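Local coordinates for protein cellulose hydrolase (Bacillus licheniformis, PDB 4YZP) that probably hydrolyses internal beta-1,4-glucosidic bonds of cellulose, as a family 5 glycoside hydrolase with a TIM-barrel domain and an accompanying X2 carbohydrate-binding domain, at residues Ile369-Glu374 against Ala412-Thr417; Met31-Asn36 against Gly67-Arg72; Glu248-Ile253 against Val291-Lys296; Asp201-Leu206 against Leu220-Tyr225. All coordinates share one frame; numbering follows the deposited sequence.

Contact 1. Residues Ile369-Glu374 against Ala412-Thr417; sequences IYQKSE and AQLTFT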
# COMPACT_ATOMS: atom_id res chain seq x y z
N ILE A 369 4.81 29.31 -3.33
CA ILE A 369 4.58 28.74 -2.01
C ILE A 369 3.39 29.44 -1.39
O ILE A 369 3.37 30.68 -1.31
CB ILE A 369 5.81 28.87 -1.07
CG1 ILE A 369 7.05 28.25 -1.71
CG2 ILE A 369 5.50 28.22 0.27
CD1 ILE A 369 8.31 28.37 -0.87
N TYR A 370 2.41 28.67 -0.95
CA TYR A 370 1.13 29.23 -0.53
C TYR A 370 0.76 28.79 0.87
O TYR A 370 1.06 27.67 1.28
CB TYR A 370 0.00 28.81 -1.48
CG TYR A 370 0.18 29.33 -2.87
CD1 TYR A 370 1.00 28.67 -3.78
CD2 TYR A 370 -0.47 30.48 -3.29
CE1 TYR A 370 1.17 29.15 -5.05
CE2 TYR A 370 -0.31 30.97 -4.57
CZ TYR A 370 0.52 30.30 -5.45
OH TYR A 370 0.70 30.76 -6.73
N GLN A 371 0.07 29.68 1.59
CA GLN A 371 -0.67 29.25 2.76
C GLN A 371 -2.15 29.21 2.37
O GLN A 371 -2.80 30.25 2.31
CB GLN A 371 -0.44 30.16 3.96
CG GLN A 371 -0.89 29.53 5.26
CD GLN A 371 -0.69 30.41 6.48
OE1 GLN A 371 -0.21 31.54 6.38
NE2 GLN A 371 -1.07 29.89 7.64
N LYS A 372 -2.65 28.01 2.08
CA LYS A 372 -3.94 27.83 1.43
C LYS A 372 -3.93 28.55 0.07
O LYS A 372 -3.16 28.19 -0.81
CB LYS A 372 -5.08 28.31 2.34
CG LYS A 372 -5.20 27.43 3.59
CD LYS A 372 -6.34 27.85 4.52
CE LYS A 372 -6.39 26.93 5.75
NZ LYS A 372 -7.37 27.37 6.79
N SER A 373 -4.77 29.57 -0.11
CA SER A 373 -4.79 30.26 -1.40
C SER A 373 -3.95 31.54 -1.40
O SER A 373 -3.83 32.20 -2.43
CB SER A 373 -6.23 30.58 -1.81
N GLU A 374 -3.36 31.88 -0.26
CA GLU A 374 -2.60 33.13 -0.15
C GLU A 374 -1.10 32.90 -0.40
O GLU A 374 -0.46 32.13 0.31
CB GLU A 374 -2.81 33.76 1.22
N ALA A 412 0.30 25.54 10.63
CA ALA A 412 0.17 26.03 9.26
C ALA A 412 0.53 24.93 8.28
O ALA A 412 1.26 24.01 8.63
CB ALA A 412 1.07 27.23 9.04
N GLN A 413 0.02 25.04 7.07
CA GLN A 413 0.47 24.17 6.00
C GLN A 413 0.93 25.01 4.83
O GLN A 413 0.19 25.90 4.36
CB GLN A 413 -0.63 23.21 5.58
CG GLN A 413 -1.05 22.24 6.66
CD GLN A 413 -2.07 21.24 6.16
OE1 GLN A 413 -3.18 21.60 5.78
NE2 GLN A 413 -1.69 19.97 6.15
N LEU A 414 2.15 24.78 4.36
CA LEU A 414 2.65 25.49 3.20
C LEU A 414 2.58 24.60 1.98
O LEU A 414 3.14 23.50 1.96
CB LEU A 414 4.09 25.97 3.42
CG LEU A 414 4.26 26.93 4.60
CD1 LEU A 414 5.66 27.50 4.62
CD2 LEU A 414 3.23 28.05 4.54
N THR A 415 1.90 25.07 0.95
CA THR A 415 1.80 24.32 -0.28
C THR A 415 2.82 24.80 -1.31
O THR A 415 2.78 25.94 -1.75
CB THR A 415 0.39 24.42 -0.86
OG1 THR A 415 -0.55 23.93 0.10
CG2 THR A 415 0.27 23.60 -2.14
N PHE A 416 3.72 23.90 -1.67
CA PHE A 416 4.70 24.18 -2.72
C PHE A 416 4.13 23.75 -4.06
O PHE A 416 3.83 22.57 -4.25
CB PHE A 416 6.02 23.44 -2.45
CG PHE A 416 6.75 23.91 -1.22
CD1 PHE A 416 6.21 23.69 0.05
CD2 PHE A 416 7.97 24.54 -1.32
CE1 PHE A 416 6.88 24.11 1.19
CE2 PHE A 416 8.65 24.97 -0.19
CZ PHE A 416 8.10 24.76 1.07
N THR A 417 3.95 24.70 -4.98
CA THR A 417 3.38 24.34 -6.27
C THR A 417 4.48 24.29 -7.32
O THR A 417 5.48 25.01 -7.23
CB THR A 417 2.27 25.31 -6.73
OG1 THR A 417 2.83 26.60 -7.00
CG2 THR A 417 1.17 25.42 -5.66
O HOH W 1 1.28 28.73 -8.08
O HOH W 2 -1.41 25.47 2.21
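Ile369 and Phe416 stand side by side across two antiparallel strands and point the same way. The isoleucine meets the ring with its long branch: chi1 of -56° sets CG1 beside the backbone N, and the extended chi2 carries CD1 to 3.5 Å from Phe416 CE2. CG1 itself makes an off-centre CH-pi contact, 4.3 Å from the centroid of the Phe416 ring. The other branch, Ile369 CG2, reaches back to Leu414 CB at 4.1 Å, and Met426 of the next strand and Leu376 cover the same apolar face.

Tyr370 and Thr417 project on the reverse face and cross at about a right angle. The threonine comes to the ring's edge, with OG1 3.6 Å from Tyr370 CE1 and near the ring plane, while its CG2 touches CD1 and CE1. A water joins Tyr370 OH to Thr417 OG1, which also bonds to Thr367 OG1. The backbones of Tyr370 and Thr415 form a hydrogen-bonded pair, Tyr370 N to Thr415 O at 2.9 Å and Thr415 N to Tyr370 O at 2.8 Å. A second water ties Lys372 N to Gln413 O and Thr415 OG1 where the strand enters the type II' turn from Gln371 to Glu374. The apolar face of Ile369, Leu414 and Phe416, backed by Met426, with a more polar reverse face, is consistent with the immunoglobulin-like fold of X2 domains.

Contact 2. Residues Met31-Asn36 against Gly67-Arg72; sequences MSPGWN and GFKSVR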
# COMPACT_ATOMS: atom_id res chain seq x y z
N MET A 31 -4.49 1.92 -18.74
CA MET A 31 -4.78 1.44 -17.39
C MET A 31 -4.03 2.15 -16.31
O MET A 31 -4.47 2.11 -15.18
CB MET A 31 -4.45 -0.06 -17.32
CG MET A 31 -5.39 -0.98 -18.08
SD MET A 31 -5.05 -2.69 -17.62
CE MET A 31 -5.68 -2.72 -15.94
N SER A 32 -2.89 2.78 -16.61
CA SER A 32 -2.10 3.37 -15.52
C SER A 32 -2.61 4.76 -15.14
O SER A 32 -2.77 5.62 -16.00
CB SER A 32 -0.62 3.45 -15.89
OG SER A 32 0.17 3.96 -14.81
N PRO A 33 -2.84 5.00 -13.83
CA PRO A 33 -2.64 4.13 -12.66
C PRO A 33 -3.93 3.42 -12.22
O PRO A 33 -5.02 3.91 -12.50
CB PRO A 33 -2.20 5.13 -11.58
CG PRO A 33 -3.05 6.36 -11.87
CD PRO A 33 -3.21 6.37 -13.42
N GLY A 34 -3.79 2.31 -11.51
CA GLY A 34 -4.95 1.64 -10.94
C GLY A 34 -5.04 1.64 -9.43
O GLY A 34 -4.12 2.06 -8.73
N TRP A 35 -6.15 1.13 -8.92
CA TRP A 35 -6.45 1.10 -7.50
C TRP A 35 -7.25 -0.15 -7.21
O TRP A 35 -8.09 -0.56 -8.03
CB TRP A 35 -7.23 2.37 -7.12
CG TRP A 35 -7.83 2.44 -5.74
CD1 TRP A 35 -7.24 2.94 -4.60
CD2 TRP A 35 -9.17 2.08 -5.37
NE1 TRP A 35 -8.13 2.88 -3.55
CE2 TRP A 35 -9.32 2.38 -4.00
CE3 TRP A 35 -10.26 1.54 -6.07
CZ2 TRP A 35 -10.51 2.14 -3.31
CZ3 TRP A 35 -11.43 1.30 -5.39
CH2 TRP A 35 -11.55 1.60 -4.02
N ASN A 36 -6.97 -0.77 -6.05
CA ASN A 36 -7.64 -2.00 -5.61
C ASN A 36 -8.81 -1.73 -4.69
O ASN A 36 -8.68 -1.01 -3.71
CB ASN A 36 -6.67 -2.92 -4.84
CG ASN A 36 -5.80 -3.78 -5.75
OD1 ASN A 36 -6.12 -4.95 -5.99
ND2 ASN A 36 -4.68 -3.21 -6.23
N GLY A 67 -8.76 10.14 -10.57
CA GLY A 67 -7.99 10.04 -11.79
C GLY A 67 -7.38 8.66 -12.04
O GLY A 67 -6.48 8.50 -12.87
N PHE A 68 -7.86 7.65 -11.33
CA PHE A 68 -7.40 6.30 -11.64
C PHE A 68 -8.04 5.83 -12.92
O PHE A 68 -9.22 6.10 -13.16
CB PHE A 68 -7.70 5.36 -10.49
CG PHE A 68 -6.89 5.65 -9.28
CD1 PHE A 68 -5.62 5.11 -9.15
CD2 PHE A 68 -7.35 6.53 -8.31
CE1 PHE A 68 -4.83 5.42 -8.06
CE2 PHE A 68 -6.57 6.84 -7.20
CZ PHE A 68 -5.30 6.28 -7.08
N LYS A 69 -7.26 5.15 -13.75
CA LYS A 69 -7.74 4.72 -15.05
C LYS A 69 -8.27 3.29 -14.97
O LYS A 69 -9.07 2.85 -15.80
CB LYS A 69 -6.64 4.82 -16.11
CG LYS A 69 -6.17 6.23 -16.42
CD LYS A 69 -5.44 6.26 -17.76
CE LYS A 69 -4.75 7.58 -18.02
NZ LYS A 69 -4.06 7.63 -19.36
N SER A 70 -7.84 2.57 -13.94
CA SER A 70 -8.25 1.18 -13.79
C SER A 70 -8.53 0.82 -12.34
O SER A 70 -8.04 1.46 -11.40
CB SER A 70 -7.18 0.24 -14.37
OG SER A 70 -5.92 0.34 -13.72
N VAL A 71 -9.38 -0.19 -12.15
CA VAL A 71 -9.61 -0.71 -10.81
C VAL A 71 -9.51 -2.23 -10.81
O VAL A 71 -9.93 -2.92 -11.75
CB VAL A 71 -10.99 -0.28 -10.24
CG1 VAL A 71 -11.13 1.24 -10.24
CG2 VAL A 71 -12.15 -0.92 -10.98
N ARG A 72 -8.90 -2.75 -9.75
CA ARG A 72 -8.83 -4.18 -9.53
C ARG A 72 -9.89 -4.53 -8.50
O ARG A 72 -9.94 -3.92 -7.44
CB ARG A 72 -7.45 -4.59 -9.05
CG ARG A 72 -7.27 -6.12 -8.84
CD ARG A 72 -5.80 -6.43 -8.86
NE ARG A 72 -5.46 -7.85 -8.66
CZ ARG A 72 -5.06 -8.35 -7.50
NH1 ARG A 72 -4.99 -7.57 -6.42
NH2 ARG A 72 -4.74 -9.63 -7.41
O HOH W 3 -1.75 6.02 -18.42
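Gly34, Trp35 and Asn36 pair in parallel with Ser70, Val71 and Arg72, joining the first two strands of the TIM barrel across a beta-alpha-beta crossover through helix 57-66. The backbone ladder runs from Trp35 N to Ser70 O and from Arg72 N to Trp35 O (2.9 Å). Just before the strands, Pro33 O, past a cis peptide bond, accepts Lys69 N at 2.8 Å and Ser70 N weakly.

Apolar packing centres on Phe68. Trp35 CB lies over one face of its ring, 3.9 Å from the centroid, and Pro33 CG reaches Phe68 CD1 at 3.9 Å.

Of the side-chain polar contacts, one lies at the start of the pairing: Ser70 OG, held between the backbone N and the carbonyl carbon by a chi1 of 61°, donates to Met31 O at 2.7 Å. It also sits 3.2 Å from Gly34 CA, where a side chain on that residue would collide with it. At the other end, inside the barrel, Arg72 forms salt bridges with Glu158 and Glu271 and a hydrogen bond to Asn161 OD1. A leucine in its place would probably leave Asn36 OD1 and Asn161 OD1 without this donor and both glutamates without their cationic mate. The Asn36 and Arg72 side chains run side by side, with the amide and guanidinium planes turned 76° apart; Arg72 NH1 donates to Asn36 OD1 at 2.9 Å nearly within the guanidinium plane, while Arg72 CD passes 3.2 Å from the same oxygen.

Contact 3. Residues Glu248-Ile253 against Val291-Lys296; sequences EMEEDI and VRLAHK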
# COMPACT_ATOMS: atom_id res chain seq x y z
N GLU A 248 18.27 -0.71 -5.88
CA GLU A 248 17.72 -2.05 -5.65
C GLU A 248 16.30 -2.20 -6.18
O GLU A 248 15.93 -3.25 -6.73
CB GLU A 248 17.75 -2.39 -4.16
CG GLU A 248 19.14 -2.70 -3.63
N MET A 249 15.48 -1.16 -6.00
CA MET A 249 14.12 -1.16 -6.51
C MET A 249 14.13 -1.27 -8.04
O MET A 249 13.37 -2.06 -8.61
CB MET A 249 13.36 0.10 -6.06
CG MET A 249 11.97 0.21 -6.63
SD MET A 249 11.13 1.72 -6.10
CE MET A 249 10.48 1.23 -4.50
N GLU A 250 15.00 -0.52 -8.71
CA GLU A 250 15.03 -0.60 -10.17
C GLU A 250 15.61 -1.95 -10.60
O GLU A 250 15.20 -2.50 -11.61
CB GLU A 250 15.81 0.57 -10.79
CG GLU A 250 15.87 0.51 -12.31
CD GLU A 250 16.25 1.83 -12.97
OE1 GLU A 250 16.81 2.71 -12.28
OE2 GLU A 250 16.00 1.98 -14.19
N GLU A 251 16.52 -2.50 -9.80
CA GLU A 251 17.10 -3.80 -10.11
C GLU A 251 16.08 -4.92 -9.98
O GLU A 251 16.24 -5.98 -10.59
CB GLU A 251 18.29 -4.10 -9.21
CG GLU A 251 19.57 -3.38 -9.60
CD GLU A 251 20.68 -3.57 -8.59
OE1 GLU A 251 20.52 -4.38 -7.64
OE2 GLU A 251 21.72 -2.90 -8.74
N ASP A 252 15.05 -4.71 -9.16
CA ASP A 252 13.98 -5.69 -9.02
C ASP A 252 13.06 -5.69 -10.24
O ASP A 252 12.51 -6.73 -10.59
CB ASP A 252 13.14 -5.41 -7.77
CG ASP A 252 13.79 -5.92 -6.49
OD1 ASP A 252 14.73 -6.75 -6.57
OD2 ASP A 252 13.34 -5.51 -5.39
N ILE A 253 12.91 -4.53 -10.87
CA ILE A 253 11.92 -4.30 -11.91
C ILE A 253 12.46 -4.46 -13.33
O ILE A 253 11.79 -5.03 -14.20
CB ILE A 253 11.33 -2.87 -11.77
CG1 ILE A 253 10.68 -2.71 -10.41
CG2 ILE A 253 10.33 -2.56 -12.87
CD1 ILE A 253 10.26 -1.28 -10.12
N VAL A 291 6.26 4.17 -8.83
CA VAL A 291 5.32 4.34 -9.93
C VAL A 291 6.04 4.89 -11.17
O VAL A 291 5.75 4.45 -12.29
CB VAL A 291 4.15 5.24 -9.49
CG1 VAL A 291 3.23 5.52 -10.67
CG2 VAL A 291 3.38 4.54 -8.38
N ARG A 292 7.01 5.78 -10.99
CA ARG A 292 7.81 6.29 -12.11
C ARG A 292 8.63 5.16 -12.77
O ARG A 292 8.76 5.12 -13.99
CB ARG A 292 8.75 7.41 -11.66
CG ARG A 292 8.08 8.77 -11.49
CD ARG A 292 9.12 9.87 -11.38
NE ARG A 292 10.13 9.53 -10.39
CZ ARG A 292 11.41 9.91 -10.45
NH1 ARG A 292 11.83 10.67 -11.45
NH2 ARG A 292 12.25 9.54 -9.49
N LEU A 293 9.18 4.26 -11.96
CA LEU A 293 9.91 3.13 -12.52
C LEU A 293 8.95 2.22 -13.28
O LEU A 293 9.25 1.75 -14.38
CB LEU A 293 10.63 2.36 -11.41
CG LEU A 293 11.88 3.06 -10.87
CD1 LEU A 293 12.40 2.31 -9.65
CD2 LEU A 293 12.96 3.14 -11.95
N ALA A 294 7.79 1.96 -12.68
CA ALA A 294 6.79 1.14 -13.36
C ALA A 294 6.45 1.74 -14.73
O ALA A 294 6.46 1.05 -15.75
CB ALA A 294 5.53 0.99 -12.51
N HIS A 295 6.17 3.04 -14.74
CA HIS A 295 5.79 3.72 -15.98
C HIS A 295 6.91 3.64 -17.02
O HIS A 295 6.66 3.33 -18.18
CB HIS A 295 5.41 5.17 -15.72
CG HIS A 295 4.61 5.80 -16.82
ND1 HIS A 295 5.19 6.36 -17.94
CD2 HIS A 295 3.26 5.93 -16.99
CE1 HIS A 295 4.24 6.82 -18.74
NE2 HIS A 295 3.06 6.57 -18.19
N LYS A 296 8.13 3.90 -16.57
CA LYS A 296 9.32 3.80 -17.41
C LYS A 296 9.44 2.45 -18.10
O LYS A 296 9.79 2.38 -19.29
CB LYS A 296 10.57 4.06 -16.56
CG LYS A 296 11.89 3.80 -17.24
CD LYS A 296 13.03 4.17 -16.29
CE LYS A 296 14.30 3.49 -16.69
NZ LYS A 296 15.44 3.96 -15.85
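Met249 opens the contact, laying its side chain against Leu293 of the neighbouring helix. CG anti to the backbone N (chi1 176°) directs the side chain to that helix, where CG comes within 3.7 Å of Leu293 CD1, with SD 3.8 Å from the same methyl. Tyr286 and Phe290 of helix 280-296 and Trp240 also pack on the methionine.

Glu250 follows and does two things. Its aliphatic part crosses Leu293 at about a right angle, so that CD lies 3.7 Å from Leu293 CD2, and its carboxylate then meets the extended side chain of Lys296. Lys296 NZ donates to Glu250 OE2 at 2.6 Å from the syn side, 20° out of the carboxylate plane, in a salt bridge; Tyr297 OH bonds to the same oxygen. With an alanine in place of Glu250, the Lys296 ammonium would probably be left without this counter-charge, Tyr297 OH without this partner and Leu293 CD2 less covered.

One turn on, Ile253 closes the contact by reaching Leu293 CB with CD1 at 3.9 Å, while Phe290, Tyr297 and Met299 also touch it. Leu293 is thus wedged among three residues of one helix. The segment axes run 10.4 Å apart at -33°, in the same general direction, as expected of successive helices in the outer layer of a TIM barrel.

Contact 4. Residues Asp201-Leu206 against Leu220-Tyr225; sequences DNKDEL and LTYHYY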
# COMPACT_ATOMS: atom_id res chain seq x y z
N ASP A 201 2.34 -14.86 -7.21
CA ASP A 201 2.45 -13.64 -8.01
C ASP A 201 3.79 -12.98 -7.74
O ASP A 201 3.90 -11.75 -7.68
CB ASP A 201 1.30 -12.65 -7.72
CG ASP A 201 0.00 -13.03 -8.44
OD1 ASP A 201 0.07 -13.55 -9.57
OD2 ASP A 201 -1.09 -12.81 -7.88
N ASN A 202 4.81 -13.81 -7.54
CA ASN A 202 6.13 -13.36 -7.14
C ASN A 202 7.00 -13.03 -8.37
O ASN A 202 6.97 -13.73 -9.38
CB ASN A 202 6.79 -14.44 -6.27
CG ASN A 202 8.22 -14.12 -5.92
OD1 ASN A 202 9.14 -14.45 -6.65
ND2 ASN A 202 8.41 -13.46 -4.79
N LYS A 203 7.76 -11.94 -8.27
CA LYS A 203 8.62 -11.47 -9.35
C LYS A 203 9.69 -12.49 -9.76
O LYS A 203 9.97 -12.70 -10.95
CB LYS A 203 9.28 -10.15 -8.91
CG LYS A 203 10.12 -9.46 -9.95
CD LYS A 203 11.59 -9.65 -9.64
CE LYS A 203 11.93 -9.19 -8.23
NZ LYS A 203 13.35 -9.51 -7.89
N ASP A 204 10.31 -13.11 -8.76
CA ASP A 204 11.38 -14.07 -9.03
C ASP A 204 10.83 -15.32 -9.71
O ASP A 204 11.45 -15.91 -10.60
CB ASP A 204 12.11 -14.42 -7.73
CG ASP A 204 12.79 -13.20 -7.11
OD1 ASP A 204 13.48 -12.47 -7.85
OD2 ASP A 204 12.61 -12.97 -5.89
N GLU A 205 9.63 -15.73 -9.30
CA GLU A 205 8.99 -16.88 -9.92
C GLU A 205 8.61 -16.54 -11.36
O GLU A 205 8.80 -17.35 -12.25
CB GLU A 205 7.76 -17.32 -9.11
CG GLU A 205 8.07 -17.77 -7.68
CD GLU A 205 8.88 -19.07 -7.60
OE1 GLU A 205 8.85 -19.87 -8.56
OE2 GLU A 205 9.53 -19.30 -6.56
N LEU A 206 8.12 -15.33 -11.59
CA LEU A 206 7.83 -14.88 -12.94
C LEU A 206 9.05 -14.95 -13.83
O LEU A 206 8.97 -15.35 -14.99
CB LEU A 206 7.28 -13.45 -12.93
CG LEU A 206 6.71 -13.00 -14.27
CD1 LEU A 206 5.41 -13.74 -14.58
CD2 LEU A 206 6.47 -11.51 -14.28
N LEU A 220 1.00 -10.42 -18.10
CA LEU A 220 1.71 -11.05 -16.99
C LEU A 220 1.54 -10.20 -15.75
O LEU A 220 1.31 -9.00 -15.85
CB LEU A 220 3.20 -11.22 -17.31
CG LEU A 220 3.54 -11.79 -18.69
CD1 LEU A 220 5.03 -12.11 -18.81
CD2 LEU A 220 2.71 -13.00 -19.04
N THR A 221 1.66 -10.81 -14.58
CA THR A 221 1.53 -10.01 -13.36
C THR A 221 2.49 -10.44 -12.26
O THR A 221 2.92 -11.61 -12.19
CB THR A 221 0.09 -10.06 -12.78
OG1 THR A 221 -0.05 -9.09 -11.72
CG2 THR A 221 -0.25 -11.46 -12.20
N TYR A 222 2.84 -9.49 -11.40
CA TYR A 222 3.49 -9.80 -10.14
C TYR A 222 3.06 -8.76 -9.13
O TYR A 222 2.50 -7.72 -9.51
CB TYR A 222 5.02 -9.85 -10.27
CG TYR A 222 5.67 -8.53 -10.65
CD1 TYR A 222 6.24 -7.71 -9.68
CD2 TYR A 222 5.75 -8.13 -11.98
CE1 TYR A 222 6.86 -6.51 -10.03
CE2 TYR A 222 6.36 -6.93 -12.34
CZ TYR A 222 6.91 -6.12 -11.36
OH TYR A 222 7.52 -4.93 -11.71
N HIS A 223 3.31 -9.03 -7.85
CA HIS A 223 3.05 -8.04 -6.81
C HIS A 223 4.38 -7.53 -6.25
O HIS A 223 5.39 -8.23 -6.34
CB HIS A 223 2.20 -8.64 -5.70
CG HIS A 223 0.83 -9.03 -6.15
ND1 HIS A 223 -0.06 -9.71 -5.35
CD2 HIS A 223 0.21 -8.84 -7.34
CE1 HIS A 223 -1.18 -9.92 -6.01
NE2 HIS A 223 -1.04 -9.41 -7.22
N TYR A 224 4.39 -6.32 -5.71
CA TYR A 224 5.64 -5.76 -5.22
C TYR A 224 5.46 -5.04 -3.91
O TYR A 224 4.75 -4.04 -3.85
CB TYR A 224 6.24 -4.80 -6.23
CG TYR A 224 7.67 -4.43 -5.92
CD1 TYR A 224 8.70 -5.30 -6.22
CD2 TYR A 224 7.98 -3.23 -5.30
CE1 TYR A 224 10.01 -4.99 -5.95
CE2 TYR A 224 9.31 -2.90 -5.02
CZ TYR A 224 10.32 -3.79 -5.35
OH TYR A 224 11.64 -3.51 -5.08
N TYR A 225 6.13 -5.53 -2.87
CA TYR A 225 6.03 -4.96 -1.54
C TYR A 225 7.39 -4.87 -0.86
O TYR A 225 7.50 -5.17 0.34
CB TYR A 225 5.11 -5.79 -0.67
CG TYR A 225 3.64 -5.67 -0.99
CD1 TYR A 225 2.97 -4.45 -0.82
CD2 TYR A 225 2.90 -6.77 -1.40
CE1 TYR A 225 1.62 -4.33 -1.07
CE2 TYR A 225 1.53 -6.67 -1.66
CZ TYR A 225 0.90 -5.44 -1.49
OH TYR A 225 -0.45 -5.32 -1.71
O HOH W 4 4.21 -13.66 -10.85
O HOH W 5 7.30 -10.12 -6.07
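With chi1 of -79° in Asp201 and -64° in His223, each CG lies beside its own backbone N, and the aspartate is brought over the imidazole. Asp201 CB sits above the middle of the His223 ring, 3.8 Å from its centroid and almost on the normal, a CH-pi contact. The carboxylate is turned 48° from the ring plane and bonds through OD2 to Glu162 N, while His223 ND1 bonds to Glu162 OE2; the pair thus holds the backbone N and the carboxylate of Glu162. Asp201 OD1 touches Thr221 CG2 at 3.4 Å, and His223 N donates to Asp201 O at 2.8 Å.

Tyr222 packs against the first helical turn: Lys203 CG lies over one face of its ring, offset toward the rim, and Leu206 CD2 approaches Tyr222 CD2 at 4.2 Å. Asn202 caps the helix, its OD1 accepting Glu205 N at 3.0 Å, and two waters bridge to the strand, from Asn202 O to Thr221 O and from Lys203 N to His223 O. The contact belongs to a beta-alpha-beta unit of the TIM barrel, in which helix 203-208 leads to strand 218-224. That strand runs between strands 194-197 and 267-272, while Val256 and Phe260 of helix 243-261 cover Lys203 and Leu206.

In the fold
Contacts 2, 3 and 4 belong to the catalytic barrel, whereas contact 1 lies in the X2 domain, its nearest atoms about 15 Å from contact 3. Contacts 2 and 4 meet inside the barrel, where Arg72 NH2 is 3.7 Å from His223 NE2. Contact 4 binds Glu162 through Asp201 and His223, and both contacts reach Glu271, contact 2 through Arg72 and contact 4 through Tyr225. These glutamates lie just after strand four and in strand seven, where family 5 relatives carry the acid/base and the nucleophile, so both contacts probably border the active site. Contacts 3 and 4, with centres about 13 Å apart, are linked by Asp252 OD2 and Tyr224 OH at 2.6 Å, a probable hydrogen bond.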